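Long-range contact in acyl-CoA dehydrogenase (Thermus thermophilus, PDB 2Z1Q), which probably catalyses the FAD-dependent oxidation of saturated acyl-CoA thioesters to their 2,3-dehydroacyl-CoA products: residues B[137-148]-B[183-194]. Sequence-based numbering, arbitrary orientation.
Sequences LASGEWIAAYCL and SNAGFAHLFTVF. With FAD (flavin-adenine dinucleotide), chain D.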
ATOM      1  N   LEU B 137     -28.101  11.106 -22.593  1.00 36.88           N
ATOM      2  CA  LEU B 137     -27.111  10.842 -21.558  1.00 36.34           C
ATOM      3  C   LEU B 137     -27.786  10.713 -20.201  1.00 35.32           C
ATOM      4  O   LEU B 137     -27.404   9.874 -19.395  1.00 34.87           O
ATOM      5  CB  LEU B 137     -26.081  11.969 -21.510  1.00 34.94           C
ATOM      6  CG  LEU B 137     -25.344  12.251 -22.821  1.00 35.48           C
ATOM      7  CD1 LEU B 137     -24.343  13.370 -22.598  1.00 35.45           C
ATOM      8  CD2 LEU B 137     -24.634  10.997 -23.309  1.00 36.47           C
ATOM      9  N   ALA B 138     -28.801  11.539 -19.969  1.00 34.56           N
ATOM     10  CA  ALA B 138     -29.520  11.528 -18.693  1.00 34.23           C
ATOM     11  C   ALA B 138     -30.385  10.299 -18.505  1.00 34.00           C
ATOM     12  O   ALA B 138     -30.663   9.890 -17.378  1.00 32.94           O
ATOM     13  CB  ALA B 138     -30.375  12.781 -18.568  1.00 35.03           C
ATOM     14  N   SER B 139     -30.808   9.705 -19.611  1.00 34.39           N
ATOM     15  CA  SER B 139     -31.648   8.523 -19.570  1.00 35.17           C
ATOM     16  C   SER B 139     -30.820   7.241 -19.564  1.00 35.58           C
ATOM     17  O   SER B 139     -31.282   6.203 -19.095  1.00 36.12           O
ATOM     18  CB  SER B 139     -32.558   8.509 -20.789  1.00 36.20           C
ATOM     19  OG  SER B 139     -31.770   8.556 -21.964  1.00 36.87           O
ATOM     20  N   GLY B 140     -29.600   7.320 -20.086  1.00 34.92           N
ATOM     21  CA  GLY B 140     -28.745   6.150 -20.148  1.00 34.41           C
ATOM     22  C   GLY B 140     -28.800   5.511 -21.531  1.00 34.52           C
ATOM     23  O   GLY B 140     -28.113   4.525 -21.798  1.00 32.08           O
ATOM     24  N   GLU B 141     -29.628   6.066 -22.413  1.00 34.79           N
ATOM     25  CA  GLU B 141     -29.743   5.534 -23.760  1.00 35.00           C
ATOM     26  C   GLU B 141     -28.380   5.698 -24.419  1.00 34.23           C
ATOM     27  O   GLU B 141     -27.931   4.847 -25.188  1.00 33.46           O
ATOM     28  CB  GLU B 141     -30.827   6.291 -24.530  1.00 36.78           C
ATOM     29  CG  GLU B 141     -30.769   6.076 -26.035  1.00 41.86           C
ATOM     30  CD  GLU B 141     -32.047   6.492 -26.735  1.00 44.81           C
ATOM     31  OE1 GLU B 141     -32.540   7.615 -26.475  1.00 47.03           O
ATOM     32  OE2 GLU B 141     -32.555   5.697 -27.552  1.00 46.32           O
ATOM     33  N   TRP B 142     -27.712   6.795 -24.085  1.00 32.38           N
ATOM     34  CA  TRP B 142     -26.394   7.080 -24.623  1.00 31.28           C
ATOM     35  C   TRP B 142     -25.348   7.213 -23.516  1.00 30.70           C
ATOM     36  O   TRP B 142     -25.561   7.924 -22.525  1.00 30.95           O
ATOM     37  CB  TRP B 142     -26.471   8.343 -25.461  1.00 32.80           C
ATOM     38  CG  TRP B 142     -26.817   8.067 -26.884  1.00 36.37           C
ATOM     39  CD1 TRP B 142     -27.541   7.014 -27.367  1.00 38.64           C
ATOM     40  CD2 TRP B 142     -26.425   8.837 -28.017  1.00 38.93           C
ATOM     41  NE1 TRP B 142     -27.622   7.080 -28.738  1.00 40.05           N
ATOM     42  CE2 TRP B 142     -26.943   8.192 -29.163  1.00 39.10           C
ATOM     43  CE3 TRP B 142     -25.678  10.013 -28.178  1.00 38.96           C
ATOM     44  CZ2 TRP B 142     -26.738   8.684 -30.451  1.00 40.23           C
ATOM     45  CZ3 TRP B 142     -25.471  10.500 -29.453  1.00 38.17           C
ATOM     46  CH2 TRP B 142     -25.999   9.838 -30.575  1.00 40.34           C
ATOM     47  N   ILE B 143     -24.228   6.508 -23.671  1.00 28.75           N
ATOM     48  CA  ILE B 143     -23.144   6.544 -22.697  1.00 26.63           C
ATOM     49  C   ILE B 143     -22.083   7.523 -23.174  1.00 26.75           C
ATOM     50  O   ILE B 143     -21.718   7.522 -24.349  1.00 27.98           O
ATOM     51  CB  ILE B 143     -22.515   5.143 -22.518  1.00 27.32           C
ATOM     52  CG1 ILE B 143     -23.593   4.162 -22.052  1.00 25.56           C
ATOM     53  CG2 ILE B 143     -21.390   5.185 -21.484  1.00 23.58           C
ATOM     54  CD1 ILE B 143     -23.129   2.735 -21.971  1.00 28.55           C
ATOM     55  N   ALA B 144     -21.577   8.359 -22.277  1.00 25.30           N
ATOM     56  CA  ALA B 144     -20.583   9.337 -22.689  1.00 26.40           C
ATOM     57  C   ALA B 144     -19.154   8.987 -22.246  1.00 24.75           C
ATOM     58  O   ALA B 144     -18.954   8.255 -21.281  1.00 24.14           O
ATOM     59  CB  ALA B 144     -20.990  10.731 -22.179  1.00 26.60           C
ATOM     60  N   ALA B 145     -18.175   9.505 -22.989  1.00 25.05           N
ATOM     61  CA  ALA B 145     -16.761   9.284 -22.698  1.00 25.00           C
ATOM     62  C   ALA B 145     -16.035  10.623 -22.791  1.00 25.78           C
ATOM     63  O   ALA B 145     -16.471  11.535 -23.503  1.00 26.59           O
ATOM     64  CB  ALA B 145     -16.158   8.287 -23.682  1.00 23.69           C
ATOM     65  N   TYR B 146     -14.914  10.720 -22.087  1.00 25.00           N
ATOM     66  CA  TYR B 146     -14.113  11.938 -22.023  1.00 25.00           C
ATOM     67  C   TYR B 146     -12.712  11.615 -22.530  1.00 26.20           C
ATOM     68  O   TYR B 146     -12.026  10.764 -21.965  1.00 26.34           O
ATOM     69  CB  TYR B 146     -14.045  12.375 -20.562  1.00 24.15           C
ATOM     70  CG  TYR B 146     -13.460  13.731 -20.304  1.00 22.66           C
ATOM     71  CD1 TYR B 146     -14.165  14.888 -20.611  1.00 22.33           C
ATOM     72  CD2 TYR B 146     -12.225  13.859 -19.665  1.00 23.08           C
ATOM     73  CE1 TYR B 146     -13.659  16.150 -20.277  1.00 22.44           C
ATOM     74  CE2 TYR B 146     -11.714  15.095 -19.330  1.00 20.06           C
ATOM     75  CZ  TYR B 146     -12.431  16.238 -19.634  1.00 21.90           C
ATOM     76  OH  TYR B 146     -11.914  17.463 -19.285  1.00 23.07           O
ATOM     77  N   CYS B 147     -12.284  12.309 -23.575  1.00 26.77           N
ATOM     78  CA  CYS B 147     -10.982  12.048 -24.166  1.00 27.73           C
ATOM     79  C   CYS B 147     -10.030  13.226 -24.087  1.00 27.35           C
ATOM     80  O   CYS B 147      -9.961  14.056 -24.989  1.00 27.07           O
ATOM     81  CB  CYS B 147     -11.160  11.608 -25.620  1.00 30.16           C
ATOM     82  SG  CYS B 147     -11.851  10.030 -25.749  1.00 32.97           S
ATOM     83  N   LEU B 148      -9.270  13.264 -23.003  1.00 25.43           N
ATOM     84  CA  LEU B 148      -8.328  14.329 -22.773  1.00 24.53           C
ATOM     85  C   LEU B 148      -6.885  13.841 -22.784  1.00 23.97           C
ATOM     86  O   LEU B 148      -6.050  14.384 -23.488  1.00 22.53           O
ATOM     87  CB  LEU B 148      -8.647  15.000 -21.441  1.00 26.28           C
ATOM     88  CG  LEU B 148      -7.659  16.070 -20.983  1.00 27.54           C
ATOM     89  CD1 LEU B 148      -7.413  17.024 -22.132  1.00 28.98           C
ATOM     90  CD2 LEU B 148      -8.199  16.813 -19.769  1.00 26.60           C
ATOM     91  N   SER B 183     -12.031   5.779 -20.472  1.00 19.81           N
ATOM     92  CA  SER B 183     -13.047   4.957 -19.804  1.00 20.97           C
ATOM     93  C   SER B 183     -14.334   4.973 -20.630  1.00 21.83           C
ATOM     94  O   SER B 183     -14.697   6.011 -21.193  1.00 24.06           O
ATOM     95  CB  SER B 183     -13.359   5.506 -18.395  1.00 20.27           C
ATOM     96  OG  SER B 183     -12.196   5.654 -17.607  1.00 17.51           O
ATOM     97  N   ASN B 184     -15.008   3.826 -20.695  1.00 22.17           N
ATOM     98  CA  ASN B 184     -16.266   3.671 -21.435  1.00 23.01           C
ATOM     99  C   ASN B 184     -16.100   3.624 -22.958  1.00 22.00           C
ATOM    100  O   ASN B 184     -17.080   3.461 -23.699  1.00 25.01           O
ATOM    101  CB  ASN B 184     -17.245   4.815 -21.075  1.00 20.33           C
ATOM    102  CG  ASN B 184     -17.758   4.750 -19.624  1.00 20.88           C
ATOM    103  OD1 ASN B 184     -18.327   5.721 -19.126  1.00 23.70           O
ATOM    104  ND2 ASN B 184     -17.569   3.620 -18.956  1.00 15.15           N
ATOM    105  N   ALA B 185     -14.864   3.748 -23.430  1.00 22.95           N
ATOM    106  CA  ALA B 185     -14.567   3.745 -24.861  1.00 22.81           C
ATOM    107  C   ALA B 185     -15.098   2.531 -25.605  1.00 23.26           C
ATOM    108  O   ALA B 185     -15.370   2.599 -26.805  1.00 24.67           O
ATOM    109  CB  ALA B 185     -13.069   3.870 -25.076  1.00 21.33           C
ATOM    110  N   GLY B 186     -15.247   1.419 -24.902  1.00 23.95           N
ATOM    111  CA  GLY B 186     -15.728   0.207 -25.528  1.00 25.82           C
ATOM    112  C   GLY B 186     -17.202   0.216 -25.924  1.00 28.00           C
ATOM    113  O   GLY B 186     -17.605  -0.580 -26.766  1.00 26.51           O
ATOM    114  N   PHE B 187     -17.999   1.106 -25.328  1.00 28.06           N
ATOM    115  CA  PHE B 187     -19.431   1.169 -25.629  1.00 28.43           C
ATOM    116  C   PHE B 187     -20.024   2.580 -25.617  1.00 28.82           C
ATOM    117  O   PHE B 187     -21.228   2.749 -25.804  1.00 30.17           O
ATOM    118  CB  PHE B 187     -20.204   0.283 -24.646  1.00 26.85           C
ATOM    119  CG  PHE B 187     -19.705   0.385 -23.228  1.00 27.67           C
ATOM    120  CD1 PHE B 187     -19.039  -0.684 -22.635  1.00 24.22           C
ATOM    121  CD2 PHE B 187     -19.869   1.561 -22.501  1.00 25.85           C
ATOM    122  CE1 PHE B 187     -18.541  -0.582 -21.338  1.00 25.17           C
ATOM    123  CE2 PHE B 187     -19.373   1.674 -21.206  1.00 25.13           C
ATOM    124  CZ  PHE B 187     -18.708   0.600 -20.623  1.00 24.55           C
ATOM    125  N   ALA B 188     -19.187   3.588 -25.389  1.00 28.43           N
ATOM    126  CA  ALA B 188     -19.654   4.972 -25.357  1.00 27.63           C
ATOM    127  C   ALA B 188     -20.169   5.413 -26.725  1.00 28.39           C
ATOM    128  O   ALA B 188     -19.557   5.109 -27.754  1.00 29.02           O
ATOM    129  CB  ALA B 188     -18.524   5.895 -24.915  1.00 25.76           C
ATOM    130  N   HIS B 189     -21.285   6.147 -26.717  1.00 28.43           N
ATOM    131  CA  HIS B 189     -21.915   6.669 -27.931  1.00 26.48           C
ATOM    132  C   HIS B 189     -21.430   8.080 -28.219  1.00 26.23           C
ATOM    133  O   HIS B 189     -21.283   8.474 -29.379  1.00 23.44           O
ATOM    134  CB  HIS B 189     -23.435   6.700 -27.764  1.00 28.72           C
ATOM    135  CG  HIS B 189     -24.019   5.385 -27.363  1.00 32.19           C
ATOM    136  ND1 HIS B 189     -24.302   4.394 -28.276  1.00 33.13           N
ATOM    137  CD2 HIS B 189     -24.296   4.866 -26.140  1.00 31.40           C
ATOM    138  CE1 HIS B 189     -24.723   3.320 -27.635  1.00 33.54           C
ATOM    139  NE2 HIS B 189     -24.729   3.578 -26.339  1.00 33.21           N
ATOM    140  N   LEU B 190     -21.202   8.855 -27.163  1.00 25.99           N
ATOM    141  CA  LEU B 190     -20.746  10.229 -27.327  1.00 26.76           C
ATOM    142  C   LEU B 190     -19.343  10.414 -26.754  1.00 27.94           C
ATOM    143  O   LEU B 190     -19.025   9.908 -25.682  1.00 28.18           O
ATOM    144  CB  LEU B 190     -21.720  11.194 -26.648  1.00 26.91           C
ATOM    145  CG  LEU B 190     -21.408  12.688 -26.778  1.00 29.24           C
ATOM    146  CD1 LEU B 190     -21.453  13.102 -28.241  1.00 27.52           C
ATOM    147  CD2 LEU B 190     -22.419  13.488 -25.975  1.00 29.89           C
ATOM    148  N   PHE B 191     -18.506  11.158 -27.470  1.00 28.72           N
ATOM    149  CA  PHE B 191     -17.130  11.399 -27.039  1.00 28.82           C
ATOM    150  C   PHE B 191     -16.764  12.884 -27.006  1.00 29.37           C
ATOM    151  O   PHE B 191     -16.897  13.582 -28.013  1.00 30.47           O
ATOM    152  CB  PHE B 191     -16.140  10.686 -27.985  1.00 27.07           C
ATOM    153  CG  PHE B 191     -16.064   9.197 -27.798  1.00 26.28           C
ATOM    154  CD1 PHE B 191     -15.112   8.646 -26.944  1.00 25.83           C
ATOM    155  CD2 PHE B 191     -16.921   8.340 -28.489  1.00 25.71           C
ATOM    156  CE1 PHE B 191     -15.013   7.265 -26.781  1.00 23.34           C
ATOM    157  CE2 PHE B 191     -16.821   6.949 -28.333  1.00 25.77           C
ATOM    158  CZ  PHE B 191     -15.868   6.417 -27.478  1.00 23.70           C
ATOM    159  N   THR B 192     -16.293  13.368 -25.860  1.00 28.59           N
ATOM    160  CA  THR B 192     -15.851  14.766 -25.771  1.00 29.79           C
ATOM    161  C   THR B 192     -14.325  14.700 -25.951  1.00 30.17           C
ATOM    162  O   THR B 192     -13.608  14.224 -25.069  1.00 30.76           O
ATOM    163  CB  THR B 192     -16.233  15.410 -24.398  1.00 28.51           C
ATOM    164  OG1 THR B 192     -17.655  15.519 -24.303  1.00 28.36           O
ATOM    165  CG2 THR B 192     -15.634  16.802 -24.270  1.00 28.34           C
ATOM    166  N   VAL B 193     -13.832  15.151 -27.103  1.00 31.40           N
ATOM    167  CA  VAL B 193     -12.399  15.087 -27.387  1.00 30.74           C
ATOM    168  C   VAL B 193     -11.709  16.437 -27.402  1.00 31.91           C
ATOM    169  O   VAL B 193     -12.238  17.403 -27.953  1.00 32.02           O
ATOM    170  CB  VAL B 193     -12.160  14.422 -28.745  1.00 30.74           C
ATOM    171  CG1 VAL B 193     -10.658  14.189 -28.980  1.00 30.07           C
ATOM    172  CG2 VAL B 193     -12.947  13.138 -28.810  1.00 28.44           C
ATOM    173  N   PHE B 194     -10.514  16.508 -26.822  1.00 31.14           N
ATOM    174  CA  PHE B 194      -9.783  17.766 -26.815  1.00 32.19           C
ATOM    175  C   PHE B 194      -8.683  17.775 -27.873  1.00 33.30           C
ATOM    176  O   PHE B 194      -7.926  16.808 -28.015  1.00 32.42           O
ATOM    177  CB  PHE B 194      -9.187  18.042 -25.423  1.00 31.50           C
ATOM    178  CG  PHE B 194     -10.227  18.286 -24.362  1.00 30.53           C
ATOM    179  CD1 PHE B 194     -11.050  17.251 -23.926  1.00 31.18           C
ATOM    180  CD2 PHE B 194     -10.401  19.552 -23.823  1.00 30.53           C
ATOM    181  CE1 PHE B 194     -12.030  17.478 -22.967  1.00 31.64           C
ATOM    182  CE2 PHE B 194     -11.385  19.789 -22.854  1.00 30.84           C
ATOM    183  CZ  PHE B 194     -12.197  18.749 -22.427  1.00 31.32           C
TER
HETATM  184  PA  FAD D 701       2.786  10.225 -15.420  1.00 58.81           P
HETATM  185  O1A FAD D 701       2.058   9.002 -15.189  1.00 59.25           O
HETATM  186  O2A FAD D 701       2.909  10.935 -16.845  1.00 53.71           O
HETATM  187  O5B FAD D 701       3.002  11.149 -14.174  1.00 55.78           O
HETATM  188  C5B FAD D 701       4.051  10.624 -13.363  1.00 59.30           C
HETATM  189  C4B FAD D 701       4.167  11.740 -12.350  1.00 61.19           C
HETATM  190  O4B FAD D 701       3.212  12.705 -12.153  1.00 62.11           O
HETATM  191  C3B FAD D 701       4.969  11.526 -10.988  1.00 63.84           C
HETATM  192  O3B FAD D 701       6.382  11.604 -11.213  1.00 68.54           O
HETATM  193  C2B FAD D 701       4.306  12.781 -10.287  1.00 63.41           C
HETATM  194  O2B FAD D 701       5.077  13.405  -9.255  1.00 66.50           O
HETATM  195  C1B FAD D 701       4.226  13.474 -11.618  1.00 59.22           C
HETATM  196  N9A FAD D 701       4.072  14.889 -11.781  1.00 54.87           N
HETATM  197  C8A FAD D 701       3.399  15.410 -12.848  1.00 52.76           C
HETATM  198  N7A FAD D 701       3.426  16.691 -12.811  1.00 53.63           N
HETATM  199  C5A FAD D 701       4.096  17.088 -11.709  1.00 52.34           C
HETATM  200  C6A FAD D 701       4.446  18.355 -11.151  1.00 50.91           C
HETATM  201  N6A FAD D 701       4.050  19.512 -11.790  1.00 49.90           N
HETATM  202  N1A FAD D 701       5.159  18.368  -9.992  1.00 50.43           N
HETATM  203  C2A FAD D 701       5.557  17.250  -9.392  1.00 49.93           C
HETATM  204  N3A FAD D 701       5.253  16.072  -9.899  1.00 50.47           N
HETATM  205  C4A FAD D 701       4.546  15.917 -11.030  1.00 52.41           C
HETATM  206  N1  FAD D 701      -8.230  10.041 -19.099  1.00 35.69           N
HETATM  207  C2  FAD D 701      -9.262  10.689 -19.681  1.00 36.47           C
HETATM  208  O2  FAD D 701      -9.027  11.721 -20.290  1.00 34.39           O
HETATM  209  N3  FAD D 701     -10.539  10.234 -19.638  1.00 37.13           N
HETATM  210  C4  FAD D 701     -10.881   9.067 -18.991  1.00 36.51           C
HETATM  211  O4  FAD D 701     -12.019   8.664 -18.961  1.00 37.98           O
HETATM  212  C4X FAD D 701      -9.792   8.294 -18.344  1.00 38.14           C
HETATM  213  N5  FAD D 701     -10.006   7.125 -17.718  1.00 36.94           N
HETATM  214  C5X FAD D 701      -8.983   6.418 -17.173  1.00 36.90           C
HETATM  215  C6  FAD D 701      -9.209   5.134 -16.558  1.00 38.14           C
HETATM  216  C7  FAD D 701      -8.124   4.404 -16.044  1.00 37.62           C
HETATM  217  C7M FAD D 701      -8.371   3.042 -15.423  1.00 37.61           C
HETATM  218  C8  FAD D 701      -6.797   4.936 -16.108  1.00 37.25           C
HETATM  219  C8M FAD D 701      -5.602   4.178 -15.574  1.00 36.19           C
HETATM  220  C9  FAD D 701      -6.572   6.167 -16.683  1.00 35.46           C
HETATM  221  C9A FAD D 701      -7.647   6.932 -17.232  1.00 38.84           C
HETATM  222  N10 FAD D 701      -7.384   8.172 -17.854  1.00 39.97           N
HETATM  223  C10 FAD D 701      -8.414   8.880 -18.439  1.00 37.95           C
HETATM  224  C1' FAD D 701      -6.007   8.596 -17.874  1.00 43.89           C
HETATM  225  C2' FAD D 701      -5.631   9.643 -16.815  1.00 47.36           C
HETATM  226  O2' FAD D 701      -6.311  10.869 -17.043  1.00 50.93           O
HETATM  227  C3' FAD D 701      -4.153   9.740 -17.016  1.00 49.93           C
HETATM  228  O3' FAD D 701      -3.593   8.429 -16.718  1.00 48.91           O
HETATM  229  C4' FAD D 701      -3.441  10.719 -16.125  1.00 49.39           C
HETATM  230  O4' FAD D 701      -3.860  12.073 -16.312  1.00 51.96           O
HETATM  231  C5' FAD D 701      -2.029  10.470 -16.515  1.00 50.08           C
HETATM  232  O5' FAD D 701      -1.123  11.173 -15.827  1.00 45.76           O
HETATM  233  P   FAD D 701       0.194  10.401 -16.316  1.00 46.08           P
HETATM  234  O1P FAD D 701      -0.029   8.951 -16.072  1.00 39.23           O
HETATM  235  O2P FAD D 701       0.452  10.643 -17.905  1.00 41.37           O
HETATM  236  O3P FAD D 701       1.359  11.011 -15.347  1.00 47.90           O
HETATM  237  O   HOH W   1     -18.808  13.181 -23.900  1.00 30.09           O
HETATM  238  O   HOH W   2     -14.203   8.747 -20.445  1.00 18.71           O
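Strand 144-147 pairs in parallel with strand 190-194 through hydrogen bonds that switch between neighbours: Ala145 N donates to Leu190 O, Ala145 O accepts from Thr192 N, and Cys147 N and O engage Thr192 O and Phe194 N. Ahead of them Ile143 O takes two donors, His189 N at 2.8 Å and Leu190 N, the latter nearly straight at 174°. A water bridges Ala145 and Thr192 as well, donating to Ala145 O and accepting from Thr192 OG1.

An aromatic pair sits at each end of the pairing. His189 and Trp142, both flat, can lie nearly parallel: the imidazole forms an offset stack with the five-membered ring, planes 16° apart, its CB over the indole face. At the other end, Phe194 turns its edge toward the Tyr146 face in an offset edge-to-face pair (Tyr146 CE1 to Phe194 CE1 3.4 Å). Tyr146 CG stands anti to the backbone N (chi1 -170°), which brings the phenol to this ring; an alanine here would probably open a gap beside Phe194, whose edge would lose the face it meets.

In this beta-sheet middle domain of the acyl-CoA dehydrogenase fold, the end of strand 144-147 meets the flavin through backbone atoms: FAD N3 donates to Tyr146 O (2.8 Å) and Leu148 N to FAD O2. From the other segment, Ser183 OG donates to FAD N5 at 2.6 Å.

Apolar contacts lie on the face bearing Ala145 and Cys147. Ala145 CB touches both Ala188 CB and Phe191 CD1 (3.4 Å to the latter), a closeness that suits a methyl group, while Cys147 SG makes a sulfur-aromatic contact at the Phe191 ring edge.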